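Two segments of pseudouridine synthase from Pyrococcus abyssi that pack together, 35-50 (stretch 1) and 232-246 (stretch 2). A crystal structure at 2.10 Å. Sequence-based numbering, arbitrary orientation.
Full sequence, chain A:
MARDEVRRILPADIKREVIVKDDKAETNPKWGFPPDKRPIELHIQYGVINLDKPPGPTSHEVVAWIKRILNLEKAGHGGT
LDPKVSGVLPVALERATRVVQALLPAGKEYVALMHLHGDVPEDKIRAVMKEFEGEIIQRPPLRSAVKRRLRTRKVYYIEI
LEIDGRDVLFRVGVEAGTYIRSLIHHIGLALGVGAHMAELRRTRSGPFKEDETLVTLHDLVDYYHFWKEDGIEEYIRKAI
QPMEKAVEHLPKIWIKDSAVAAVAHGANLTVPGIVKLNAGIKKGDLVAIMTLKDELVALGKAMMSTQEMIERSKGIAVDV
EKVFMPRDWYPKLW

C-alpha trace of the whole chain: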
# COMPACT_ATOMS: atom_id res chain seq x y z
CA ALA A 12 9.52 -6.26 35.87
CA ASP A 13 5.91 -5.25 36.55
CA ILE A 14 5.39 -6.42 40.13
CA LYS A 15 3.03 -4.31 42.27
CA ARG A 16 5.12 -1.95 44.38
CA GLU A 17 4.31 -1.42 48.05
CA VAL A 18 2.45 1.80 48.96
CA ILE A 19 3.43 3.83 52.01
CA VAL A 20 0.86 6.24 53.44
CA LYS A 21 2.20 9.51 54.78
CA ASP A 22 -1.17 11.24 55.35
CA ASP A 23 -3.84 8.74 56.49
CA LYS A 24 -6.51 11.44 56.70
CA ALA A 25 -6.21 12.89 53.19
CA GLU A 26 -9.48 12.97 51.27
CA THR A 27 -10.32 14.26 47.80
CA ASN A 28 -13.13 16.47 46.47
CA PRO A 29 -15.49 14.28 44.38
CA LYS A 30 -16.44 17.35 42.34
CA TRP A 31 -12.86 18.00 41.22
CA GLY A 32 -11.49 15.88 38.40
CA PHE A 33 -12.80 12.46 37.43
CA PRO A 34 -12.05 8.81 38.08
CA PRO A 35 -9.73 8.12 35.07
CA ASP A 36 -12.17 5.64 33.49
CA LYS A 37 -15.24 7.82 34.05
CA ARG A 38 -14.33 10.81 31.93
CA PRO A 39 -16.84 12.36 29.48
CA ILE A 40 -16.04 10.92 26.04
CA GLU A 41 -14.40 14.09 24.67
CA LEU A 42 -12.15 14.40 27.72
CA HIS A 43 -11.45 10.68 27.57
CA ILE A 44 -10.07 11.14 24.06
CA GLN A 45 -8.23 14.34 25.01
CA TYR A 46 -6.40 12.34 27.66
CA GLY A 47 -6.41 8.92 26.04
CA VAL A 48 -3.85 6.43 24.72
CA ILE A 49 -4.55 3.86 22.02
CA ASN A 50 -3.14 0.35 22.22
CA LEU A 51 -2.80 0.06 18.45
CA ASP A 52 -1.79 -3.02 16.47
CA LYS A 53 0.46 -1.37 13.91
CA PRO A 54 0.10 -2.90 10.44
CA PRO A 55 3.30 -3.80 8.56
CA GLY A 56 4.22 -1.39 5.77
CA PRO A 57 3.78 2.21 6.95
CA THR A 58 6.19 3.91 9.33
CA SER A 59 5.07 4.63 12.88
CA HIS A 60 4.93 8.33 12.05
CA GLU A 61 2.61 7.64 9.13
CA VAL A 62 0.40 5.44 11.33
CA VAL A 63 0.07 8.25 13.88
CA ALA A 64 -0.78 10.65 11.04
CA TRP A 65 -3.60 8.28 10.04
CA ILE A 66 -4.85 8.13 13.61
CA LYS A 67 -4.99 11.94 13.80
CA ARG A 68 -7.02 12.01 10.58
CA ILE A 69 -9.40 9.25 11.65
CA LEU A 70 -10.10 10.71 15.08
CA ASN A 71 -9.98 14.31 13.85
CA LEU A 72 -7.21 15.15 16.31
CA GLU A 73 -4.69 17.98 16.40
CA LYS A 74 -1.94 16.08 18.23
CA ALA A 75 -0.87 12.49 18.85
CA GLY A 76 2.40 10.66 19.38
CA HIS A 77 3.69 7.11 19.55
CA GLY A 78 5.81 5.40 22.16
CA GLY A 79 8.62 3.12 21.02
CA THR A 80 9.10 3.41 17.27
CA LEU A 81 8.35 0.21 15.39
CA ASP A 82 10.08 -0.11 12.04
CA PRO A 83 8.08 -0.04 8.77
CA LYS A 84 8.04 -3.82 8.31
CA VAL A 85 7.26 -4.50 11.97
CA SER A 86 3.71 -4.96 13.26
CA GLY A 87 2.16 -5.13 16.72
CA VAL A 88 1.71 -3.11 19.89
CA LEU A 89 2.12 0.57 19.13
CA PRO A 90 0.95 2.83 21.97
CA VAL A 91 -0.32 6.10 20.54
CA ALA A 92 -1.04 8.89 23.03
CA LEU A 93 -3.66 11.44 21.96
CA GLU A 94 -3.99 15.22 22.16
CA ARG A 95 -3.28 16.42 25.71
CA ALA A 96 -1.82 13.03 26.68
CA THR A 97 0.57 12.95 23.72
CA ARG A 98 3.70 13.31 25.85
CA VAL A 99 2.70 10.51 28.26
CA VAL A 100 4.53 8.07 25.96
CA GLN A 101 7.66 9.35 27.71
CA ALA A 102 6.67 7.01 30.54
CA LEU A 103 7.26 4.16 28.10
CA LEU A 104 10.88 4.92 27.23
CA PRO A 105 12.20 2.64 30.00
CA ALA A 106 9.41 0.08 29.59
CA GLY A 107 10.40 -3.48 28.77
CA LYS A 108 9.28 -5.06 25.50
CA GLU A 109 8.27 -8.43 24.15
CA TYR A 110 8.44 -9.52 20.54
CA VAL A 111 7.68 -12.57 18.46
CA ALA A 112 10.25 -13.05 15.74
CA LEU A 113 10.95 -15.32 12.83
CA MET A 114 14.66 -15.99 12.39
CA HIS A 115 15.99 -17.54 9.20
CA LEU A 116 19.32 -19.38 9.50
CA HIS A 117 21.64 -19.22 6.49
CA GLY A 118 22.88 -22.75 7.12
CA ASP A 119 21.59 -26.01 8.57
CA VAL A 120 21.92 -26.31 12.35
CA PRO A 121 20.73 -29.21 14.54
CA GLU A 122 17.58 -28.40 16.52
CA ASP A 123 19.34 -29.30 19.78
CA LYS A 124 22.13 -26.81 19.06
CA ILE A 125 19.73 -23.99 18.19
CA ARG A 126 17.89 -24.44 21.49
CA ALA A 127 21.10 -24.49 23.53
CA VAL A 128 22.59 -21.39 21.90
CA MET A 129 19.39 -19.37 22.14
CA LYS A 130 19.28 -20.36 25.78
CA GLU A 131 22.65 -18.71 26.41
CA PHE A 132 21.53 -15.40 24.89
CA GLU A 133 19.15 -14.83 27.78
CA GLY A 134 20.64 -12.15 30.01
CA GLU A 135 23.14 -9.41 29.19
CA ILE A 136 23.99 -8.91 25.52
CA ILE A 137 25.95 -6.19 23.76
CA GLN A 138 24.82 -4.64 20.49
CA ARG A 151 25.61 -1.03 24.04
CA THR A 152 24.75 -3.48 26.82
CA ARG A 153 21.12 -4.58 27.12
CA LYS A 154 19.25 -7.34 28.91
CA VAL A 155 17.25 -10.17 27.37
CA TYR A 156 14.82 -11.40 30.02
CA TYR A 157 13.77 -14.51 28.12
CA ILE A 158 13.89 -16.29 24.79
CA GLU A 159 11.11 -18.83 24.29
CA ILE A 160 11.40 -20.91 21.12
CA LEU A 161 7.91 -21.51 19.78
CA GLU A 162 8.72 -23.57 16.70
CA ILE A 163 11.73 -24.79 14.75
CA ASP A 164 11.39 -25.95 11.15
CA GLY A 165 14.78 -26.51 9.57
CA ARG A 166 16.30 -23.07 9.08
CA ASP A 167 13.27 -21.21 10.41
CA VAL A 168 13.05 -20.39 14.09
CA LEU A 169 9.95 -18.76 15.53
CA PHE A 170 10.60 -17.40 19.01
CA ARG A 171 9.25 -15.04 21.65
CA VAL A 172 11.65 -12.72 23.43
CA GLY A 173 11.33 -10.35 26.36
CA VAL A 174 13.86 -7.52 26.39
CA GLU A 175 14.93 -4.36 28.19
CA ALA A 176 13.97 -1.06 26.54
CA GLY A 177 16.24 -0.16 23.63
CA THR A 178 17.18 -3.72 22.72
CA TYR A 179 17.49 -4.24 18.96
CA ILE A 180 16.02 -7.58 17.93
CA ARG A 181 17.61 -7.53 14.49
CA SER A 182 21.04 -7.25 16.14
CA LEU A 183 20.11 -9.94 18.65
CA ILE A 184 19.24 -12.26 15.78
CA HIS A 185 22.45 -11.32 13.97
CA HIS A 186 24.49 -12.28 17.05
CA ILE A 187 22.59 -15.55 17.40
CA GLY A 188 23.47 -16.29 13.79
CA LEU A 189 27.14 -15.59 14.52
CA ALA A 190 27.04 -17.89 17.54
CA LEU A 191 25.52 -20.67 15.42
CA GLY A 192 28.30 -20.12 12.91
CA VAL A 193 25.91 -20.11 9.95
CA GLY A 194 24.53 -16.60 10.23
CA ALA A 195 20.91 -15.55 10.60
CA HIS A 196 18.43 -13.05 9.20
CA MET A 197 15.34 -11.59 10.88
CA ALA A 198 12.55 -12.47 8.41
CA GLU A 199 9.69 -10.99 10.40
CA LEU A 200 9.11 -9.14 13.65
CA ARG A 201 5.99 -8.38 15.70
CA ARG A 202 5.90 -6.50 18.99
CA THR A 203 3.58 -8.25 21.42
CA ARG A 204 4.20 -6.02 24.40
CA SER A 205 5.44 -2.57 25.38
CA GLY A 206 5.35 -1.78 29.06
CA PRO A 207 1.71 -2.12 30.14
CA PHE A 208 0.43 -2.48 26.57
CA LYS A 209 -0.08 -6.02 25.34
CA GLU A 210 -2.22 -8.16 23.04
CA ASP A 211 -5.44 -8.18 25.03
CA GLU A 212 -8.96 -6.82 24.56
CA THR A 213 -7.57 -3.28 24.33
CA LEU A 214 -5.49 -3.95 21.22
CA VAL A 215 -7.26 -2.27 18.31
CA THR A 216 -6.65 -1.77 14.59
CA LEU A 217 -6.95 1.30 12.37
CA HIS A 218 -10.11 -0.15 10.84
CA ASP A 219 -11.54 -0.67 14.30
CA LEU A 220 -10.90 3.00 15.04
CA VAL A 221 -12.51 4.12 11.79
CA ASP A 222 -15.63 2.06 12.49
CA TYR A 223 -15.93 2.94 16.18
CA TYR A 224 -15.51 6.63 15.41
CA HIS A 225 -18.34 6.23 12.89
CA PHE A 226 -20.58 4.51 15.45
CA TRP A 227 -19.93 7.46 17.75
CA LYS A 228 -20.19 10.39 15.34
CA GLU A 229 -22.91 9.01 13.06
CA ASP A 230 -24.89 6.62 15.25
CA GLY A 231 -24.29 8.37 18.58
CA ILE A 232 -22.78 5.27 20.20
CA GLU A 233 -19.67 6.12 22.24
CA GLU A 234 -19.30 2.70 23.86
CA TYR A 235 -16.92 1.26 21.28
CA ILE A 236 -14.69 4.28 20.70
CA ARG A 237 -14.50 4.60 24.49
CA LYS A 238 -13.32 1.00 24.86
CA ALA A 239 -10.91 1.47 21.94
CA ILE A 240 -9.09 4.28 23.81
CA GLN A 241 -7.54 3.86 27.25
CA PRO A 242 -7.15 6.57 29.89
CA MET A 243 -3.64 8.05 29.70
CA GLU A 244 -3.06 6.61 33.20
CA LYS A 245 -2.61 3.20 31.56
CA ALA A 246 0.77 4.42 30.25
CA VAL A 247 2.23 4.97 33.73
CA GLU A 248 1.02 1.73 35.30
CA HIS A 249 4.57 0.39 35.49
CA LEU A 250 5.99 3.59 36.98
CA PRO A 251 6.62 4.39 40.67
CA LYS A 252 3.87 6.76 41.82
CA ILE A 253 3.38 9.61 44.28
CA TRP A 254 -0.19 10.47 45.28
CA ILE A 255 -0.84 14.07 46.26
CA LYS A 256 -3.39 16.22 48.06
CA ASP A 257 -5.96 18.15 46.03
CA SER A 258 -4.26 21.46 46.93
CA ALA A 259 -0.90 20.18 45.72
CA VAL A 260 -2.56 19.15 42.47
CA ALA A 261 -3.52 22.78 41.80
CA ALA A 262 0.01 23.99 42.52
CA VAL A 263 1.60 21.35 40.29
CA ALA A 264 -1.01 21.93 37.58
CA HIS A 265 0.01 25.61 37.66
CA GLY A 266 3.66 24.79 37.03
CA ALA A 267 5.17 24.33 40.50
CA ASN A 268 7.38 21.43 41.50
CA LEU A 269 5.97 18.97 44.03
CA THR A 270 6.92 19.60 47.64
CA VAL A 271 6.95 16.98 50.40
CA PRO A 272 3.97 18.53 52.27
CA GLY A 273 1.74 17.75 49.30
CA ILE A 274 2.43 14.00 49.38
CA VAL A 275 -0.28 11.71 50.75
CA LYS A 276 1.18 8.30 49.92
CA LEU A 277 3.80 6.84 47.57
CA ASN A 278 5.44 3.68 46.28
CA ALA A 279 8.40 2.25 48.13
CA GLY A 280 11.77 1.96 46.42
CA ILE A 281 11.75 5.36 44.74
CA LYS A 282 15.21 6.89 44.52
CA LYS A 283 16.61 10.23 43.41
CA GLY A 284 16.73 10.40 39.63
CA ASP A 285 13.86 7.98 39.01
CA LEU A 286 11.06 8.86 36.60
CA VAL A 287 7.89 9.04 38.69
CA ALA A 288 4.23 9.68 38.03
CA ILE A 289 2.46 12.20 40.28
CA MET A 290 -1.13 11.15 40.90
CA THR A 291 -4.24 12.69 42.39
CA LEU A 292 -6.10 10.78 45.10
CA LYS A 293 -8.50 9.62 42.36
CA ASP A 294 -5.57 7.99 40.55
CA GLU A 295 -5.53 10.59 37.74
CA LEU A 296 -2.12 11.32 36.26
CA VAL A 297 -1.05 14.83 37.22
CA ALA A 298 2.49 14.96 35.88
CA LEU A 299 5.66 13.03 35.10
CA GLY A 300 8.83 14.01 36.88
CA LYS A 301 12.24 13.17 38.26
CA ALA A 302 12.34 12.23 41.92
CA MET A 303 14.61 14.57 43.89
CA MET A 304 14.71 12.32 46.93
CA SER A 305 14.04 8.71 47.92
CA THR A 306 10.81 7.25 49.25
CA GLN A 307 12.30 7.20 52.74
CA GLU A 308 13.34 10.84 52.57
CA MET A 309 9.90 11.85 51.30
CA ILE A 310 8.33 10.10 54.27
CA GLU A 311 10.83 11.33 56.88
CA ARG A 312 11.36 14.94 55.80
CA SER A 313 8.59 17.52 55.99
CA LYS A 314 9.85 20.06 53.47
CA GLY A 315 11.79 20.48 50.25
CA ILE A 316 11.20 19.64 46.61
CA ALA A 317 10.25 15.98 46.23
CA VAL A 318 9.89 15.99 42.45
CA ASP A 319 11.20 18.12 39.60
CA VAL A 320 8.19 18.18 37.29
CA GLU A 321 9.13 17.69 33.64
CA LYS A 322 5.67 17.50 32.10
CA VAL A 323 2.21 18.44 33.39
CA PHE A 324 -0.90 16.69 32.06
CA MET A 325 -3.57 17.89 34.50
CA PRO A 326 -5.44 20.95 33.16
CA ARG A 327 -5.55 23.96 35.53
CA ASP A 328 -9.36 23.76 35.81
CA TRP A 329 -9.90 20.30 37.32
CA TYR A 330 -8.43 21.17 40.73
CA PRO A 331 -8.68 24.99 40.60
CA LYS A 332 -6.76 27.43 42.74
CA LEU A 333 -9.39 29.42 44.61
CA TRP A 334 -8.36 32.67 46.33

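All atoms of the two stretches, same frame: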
# COMPACT_ATOMS: atom_id res chain seq x y z
N PRO A 35 -10.29 8.29 36.41
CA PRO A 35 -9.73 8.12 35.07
C PRO A 35 -10.63 7.45 34.02
O PRO A 35 -10.70 7.91 32.87
CB PRO A 35 -8.45 7.31 35.33
CG PRO A 35 -8.03 7.80 36.68
CD PRO A 35 -9.34 7.83 37.44
N ASP A 36 -11.31 6.38 34.41
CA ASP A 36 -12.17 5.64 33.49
C ASP A 36 -13.60 6.16 33.40
O ASP A 36 -14.44 5.56 32.73
CB ASP A 36 -12.20 4.17 33.88
CG ASP A 36 -12.86 3.94 35.22
OD1 ASP A 36 -12.45 4.59 36.21
OD2 ASP A 36 -13.80 3.12 35.29
N LYS A 37 -13.90 7.27 34.07
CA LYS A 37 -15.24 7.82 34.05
C LYS A 37 -15.25 9.23 33.50
O LYS A 37 -16.01 10.08 33.96
CB LYS A 37 -15.84 7.83 35.46
CG LYS A 37 -16.17 6.45 36.00
CD LYS A 37 -17.32 5.82 35.23
CE LYS A 37 -17.59 4.40 35.70
NZ LYS A 37 -17.82 4.35 37.17
N ARG A 38 -14.40 9.49 32.51
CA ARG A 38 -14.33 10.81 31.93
C ARG A 38 -15.26 10.96 30.73
O ARG A 38 -15.40 10.04 29.93
CB ARG A 38 -12.88 11.13 31.53
CG ARG A 38 -11.96 11.26 32.75
CD ARG A 38 -10.65 12.00 32.46
NE ARG A 38 -9.66 11.11 31.89
CZ ARG A 38 -8.49 10.80 32.45
NH1 ARG A 38 -8.14 11.30 33.63
NH2 ARG A 38 -7.68 9.95 31.84
N PRO A 39 -15.93 12.12 30.61
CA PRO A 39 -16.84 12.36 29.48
C PRO A 39 -16.05 12.01 28.22
O PRO A 39 -14.87 12.34 28.12
CB PRO A 39 -17.14 13.85 29.59
CG PRO A 39 -17.07 14.10 31.08
CD PRO A 39 -15.86 13.30 31.50
N ILE A 40 -16.71 11.37 27.25
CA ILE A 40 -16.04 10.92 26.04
C ILE A 40 -15.02 11.86 25.39
O ILE A 40 -13.93 11.41 25.02
CB ILE A 40 -17.06 10.46 24.96
CG1 ILE A 40 -16.32 9.76 23.81
CG2 ILE A 40 -17.87 11.64 24.45
CD1 ILE A 40 -15.45 8.60 24.27
N GLU A 41 -15.35 13.14 25.26
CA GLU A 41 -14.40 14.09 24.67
C GLU A 41 -13.13 14.17 25.51
O GLU A 41 -12.02 14.11 24.98
CB GLU A 41 -15.02 15.48 24.58
CG GLU A 41 -16.08 15.65 23.52
CD GLU A 41 -15.54 15.42 22.12
OE1 GLU A 41 -14.33 15.68 21.90
OE2 GLU A 41 -16.33 15.01 21.25
N LEU A 42 -13.30 14.32 26.82
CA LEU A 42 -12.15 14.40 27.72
C LEU A 42 -11.35 13.12 27.69
O LEU A 42 -10.13 13.13 27.73
CB LEU A 42 -12.61 14.67 29.16
CG LEU A 42 -12.81 16.13 29.56
CD1 LEU A 42 -13.17 16.20 31.04
CD2 LEU A 42 -11.53 16.92 29.28
N HIS A 43 -12.06 12.00 27.62
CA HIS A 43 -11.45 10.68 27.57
C HIS A 43 -10.48 10.61 26.39
O HIS A 43 -9.36 10.08 26.51
CB HIS A 43 -12.54 9.62 27.40
CG HIS A 43 -12.02 8.22 27.32
ND1 HIS A 43 -11.44 7.58 28.39
CD2 HIS A 43 -12.03 7.32 26.31
CE1 HIS A 43 -11.11 6.35 28.04
NE2 HIS A 43 -11.46 6.17 26.78
N ILE A 44 -10.90 11.14 25.26
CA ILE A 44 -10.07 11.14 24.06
C ILE A 44 -8.93 12.15 24.20
O ILE A 44 -7.80 11.88 23.81
CB ILE A 44 -10.93 11.46 22.81
CG1 ILE A 44 -11.88 10.29 22.54
CG2 ILE A 44 -10.04 11.72 21.60
CD1 ILE A 44 -12.75 10.46 21.31
N GLN A 45 -9.23 13.30 24.80
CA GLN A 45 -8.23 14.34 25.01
C GLN A 45 -7.09 13.84 25.87
O GLN A 45 -5.95 14.31 25.75
CB GLN A 45 -8.87 15.55 25.70
CG GLN A 45 -9.65 16.48 24.80
CD GLN A 45 -8.75 17.43 24.03
OE1 GLN A 45 -7.99 18.20 24.63
NE2 GLN A 45 -8.84 17.39 22.71
N TYR A 46 -7.39 12.90 26.76
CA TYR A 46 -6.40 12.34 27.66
C TYR A 46 -6.33 10.83 27.51
O TYR A 46 -6.16 10.11 28.49
CB TYR A 46 -6.76 12.70 29.11
CG TYR A 46 -6.72 14.18 29.36
CD1 TYR A 46 -5.54 14.82 29.71
CD2 TYR A 46 -7.86 14.97 29.15
CE1 TYR A 46 -5.48 16.21 29.83
CE2 TYR A 46 -7.81 16.35 29.27
CZ TYR A 46 -6.61 16.96 29.60
OH TYR A 46 -6.54 18.33 29.65
N GLY A 47 -6.44 10.35 26.27
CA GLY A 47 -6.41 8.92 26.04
C GLY A 47 -5.17 8.42 25.31
O GLY A 47 -4.43 9.19 24.71
N VAL A 48 -4.96 7.11 25.39
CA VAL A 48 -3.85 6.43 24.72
C VAL A 48 -4.44 5.22 24.02
O VAL A 48 -5.25 4.50 24.61
CB VAL A 48 -2.78 5.94 25.72
CG1 VAL A 48 -1.99 7.12 26.26
CG2 VAL A 48 -3.45 5.19 26.87
N ILE A 49 -4.04 4.99 22.78
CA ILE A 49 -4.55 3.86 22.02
C ILE A 49 -3.55 2.72 22.00
O ILE A 49 -2.36 2.94 21.75
CB ILE A 49 -4.84 4.25 20.55
CG1 ILE A 49 -5.84 5.40 20.50
CG2 ILE A 49 -5.37 3.05 19.77
CD1 ILE A 49 -6.16 5.88 19.08
N ASN A 50 -4.01 1.51 22.27
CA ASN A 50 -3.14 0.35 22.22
C ASN A 50 -3.36 -0.18 20.80
O ASN A 50 -4.18 -1.07 20.56
CB ASN A 50 -3.54 -0.68 23.26
CG ASN A 50 -2.65 -1.91 23.25
OD1 ASN A 50 -1.51 -1.86 22.78
ND2 ASN A 50 -3.16 -3.01 23.79
N ILE A 232 -23.17 6.32 19.27
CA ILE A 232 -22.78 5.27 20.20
C ILE A 232 -21.30 5.44 20.58
O ILE A 232 -20.41 5.15 19.79
CB ILE A 232 -22.95 3.87 19.54
CG1 ILE A 232 -24.40 3.71 19.05
CG2 ILE A 232 -22.60 2.78 20.52
CD1 ILE A 232 -25.44 3.83 20.14
N GLU A 233 -21.05 5.89 21.81
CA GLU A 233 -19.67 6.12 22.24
C GLU A 233 -19.01 4.92 22.90
O GLU A 233 -17.80 4.93 23.12
CB GLU A 233 -19.62 7.30 23.22
CG GLU A 233 -20.46 7.09 24.47
CD GLU A 233 -20.04 7.99 25.62
OE1 GLU A 233 -19.33 7.51 26.53
OE2 GLU A 233 -20.41 9.19 25.59
N GLU A 234 -19.80 3.90 23.20
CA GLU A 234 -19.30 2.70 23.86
C GLU A 234 -18.04 2.09 23.25
O GLU A 234 -17.06 1.80 23.95
CB GLU A 234 -20.38 1.63 23.88
CG GLU A 234 -20.02 0.40 24.69
CD GLU A 234 -20.95 -0.77 24.42
OE1 GLU A 234 -22.17 -0.53 24.25
OE2 GLU A 234 -20.48 -1.92 24.39
N TYR A 235 -18.06 1.88 21.94
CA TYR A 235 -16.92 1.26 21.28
C TYR A 235 -15.69 2.14 21.18
O TYR A 235 -14.59 1.68 21.46
CB TYR A 235 -17.38 0.75 19.91
CG TYR A 235 -18.56 -0.18 20.08
CD1 TYR A 235 -18.40 -1.44 20.65
CD2 TYR A 235 -19.86 0.25 19.79
CE1 TYR A 235 -19.50 -2.24 20.96
CE2 TYR A 235 -20.97 -0.54 20.10
CZ TYR A 235 -20.78 -1.78 20.68
OH TYR A 235 -21.86 -2.56 21.01
N ILE A 236 -15.85 3.40 20.79
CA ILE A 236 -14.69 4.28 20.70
C ILE A 236 -14.10 4.40 22.10
O ILE A 236 -12.88 4.39 22.27
CB ILE A 236 -15.06 5.68 20.14
CG1 ILE A 236 -13.78 6.45 19.78
CG2 ILE A 236 -15.85 6.48 21.18
CD1 ILE A 236 -12.91 5.74 18.75
N ARG A 237 -14.96 4.49 23.11
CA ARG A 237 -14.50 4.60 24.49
C ARG A 237 -13.62 3.41 24.87
O ARG A 237 -12.54 3.59 25.44
CB ARG A 237 -15.68 4.67 25.46
CG ARG A 237 -15.25 4.69 26.92
CD ARG A 237 -16.42 4.84 27.88
NE ARG A 237 -17.02 6.17 27.83
CZ ARG A 237 -16.50 7.25 28.39
NH1 ARG A 237 -15.34 7.17 29.04
NH2 ARG A 237 -17.14 8.41 28.31
N LYS A 238 -14.08 2.21 24.55
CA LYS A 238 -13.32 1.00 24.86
C LYS A 238 -12.06 0.88 24.01
O LYS A 238 -11.10 0.22 24.40
CB LYS A 238 -14.19 -0.24 24.66
CG LYS A 238 -15.35 -0.33 25.64
CD LYS A 238 -16.18 -1.57 25.39
CE LYS A 238 -17.45 -1.54 26.23
NZ LYS A 238 -18.34 -2.66 25.86
N ALA A 239 -12.05 1.52 22.85
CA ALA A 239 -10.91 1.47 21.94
C ALA A 239 -9.77 2.40 22.39
O ALA A 239 -8.65 2.27 21.90
CB ALA A 239 -11.36 1.84 20.52
N ILE A 240 -10.07 3.32 23.30
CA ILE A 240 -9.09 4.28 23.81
C ILE A 240 -8.95 4.13 25.32
O ILE A 240 -9.95 4.10 26.04
CB ILE A 240 -9.51 5.72 23.46
CG1 ILE A 240 -9.62 5.87 21.94
CG2 ILE A 240 -8.51 6.72 24.04
CD1 ILE A 240 -10.18 7.20 21.48
N GLN A 241 -7.73 4.03 25.82
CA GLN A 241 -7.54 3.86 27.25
C GLN A 241 -7.19 5.18 27.91
O GLN A 241 -6.68 6.10 27.26
CB GLN A 241 -6.40 2.87 27.54
CG GLN A 241 -6.48 1.58 26.73
CD GLN A 241 -7.89 1.04 26.66
OE1 GLN A 241 -8.54 0.86 27.69
NE2 GLN A 241 -8.37 0.79 25.46
N PRO A 242 -7.49 5.31 29.21
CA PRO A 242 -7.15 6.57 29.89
C PRO A 242 -5.63 6.67 29.85
O PRO A 242 -4.94 5.65 29.89
CB PRO A 242 -7.67 6.37 31.31
CG PRO A 242 -8.79 5.36 31.13
CD PRO A 242 -8.19 4.39 30.12
N MET A 243 -5.09 7.88 29.75
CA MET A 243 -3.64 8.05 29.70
C MET A 243 -2.92 7.38 30.87
O MET A 243 -1.74 7.02 30.77
CB MET A 243 -3.28 9.53 29.66
CG MET A 243 -3.62 10.26 30.94
SD MET A 243 -3.16 12.01 30.91
CE MET A 243 -4.25 12.65 32.21
N GLU A 244 -3.62 7.23 32.00
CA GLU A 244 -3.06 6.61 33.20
C GLU A 244 -2.52 5.20 32.93
O GLU A 244 -1.63 4.71 33.64
CB GLU A 244 -4.11 6.54 34.31
CG GLU A 244 -4.48 7.88 34.97
CD GLU A 244 -5.22 8.85 34.04
OE1 GLU A 244 -5.79 8.41 33.01
OE2 GLU A 244 -5.23 10.06 34.35
N LYS A 245 -3.06 4.54 31.91
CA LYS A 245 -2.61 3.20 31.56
C LYS A 245 -1.11 3.21 31.23
O LYS A 245 -0.39 2.25 31.54
CB LYS A 245 -3.40 2.69 30.34
CG LYS A 245 -2.96 1.32 29.79
CD LYS A 245 -3.27 0.17 30.74
CE LYS A 245 -2.94 -1.19 30.10
NZ LYS A 245 -3.65 -1.36 28.78
N ALA A 246 -0.64 4.31 30.64
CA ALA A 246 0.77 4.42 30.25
C ALA A 246 1.77 4.52 31.40
O ALA A 246 2.96 4.30 31.20
CB ALA A 246 0.96 5.61 29.31
O HOH W 1 -13.77 5.02 30.05
O HOH W 2 -19.33 10.80 27.74
O HOH W 3 -6.65 0.72 22.91

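Stretch 2 meets stretch 1 first through Glu233, whose OE1 accepts from Arg237 NE and NH2 (both 3.0 Å) and so steadies that side chain for its work across the interface; water 2 links Glu233 OE2 to Ile40 N. One turn on, Ile236 supplies an apolar surface to the neighbouring helix, its CG2 lying 3.8 Å from Ile40 CD1. Arg237 has an extended start (chi1 and chi2 both t) that carries its guanidinium to the carbonyl of Arg38, where NH1 and NH2 both donate to Arg38 O (3.0 and 2.9 Å). Ile40 CD1 covers one face of this group, while NH1 lies over a face of the His43 ring.

As the helix gives way to strand, His43 NE2 donates to both Arg237 O (3.1 Å) and Ile240 O (2.7 Å), satisfying two carbonyls with one buried imidazole. Ile240 packs against Ile44 and Ile49, its CD1 3.7 Å from Ile44 CG1 and its CG1 4.1 Å from Ile49 CG1; its CG2 is 3.6 Å from Gly47 CA, where a CB would clash. Gln241 pairs antiparallel with Val48 through Val48 N to Gln241 O (2.7 Å) and Gln241 N to Val48 O (2.8 Å). Pro242 packs against Pro35. Met243 N then donates to Tyr46 O (2.8 Å), and its CE touches Tyr46 CD1 (3.6 Å). Finally, Glu244 OE1 receives Arg38 NH2 (2.7 Å) in a buried salt bridge.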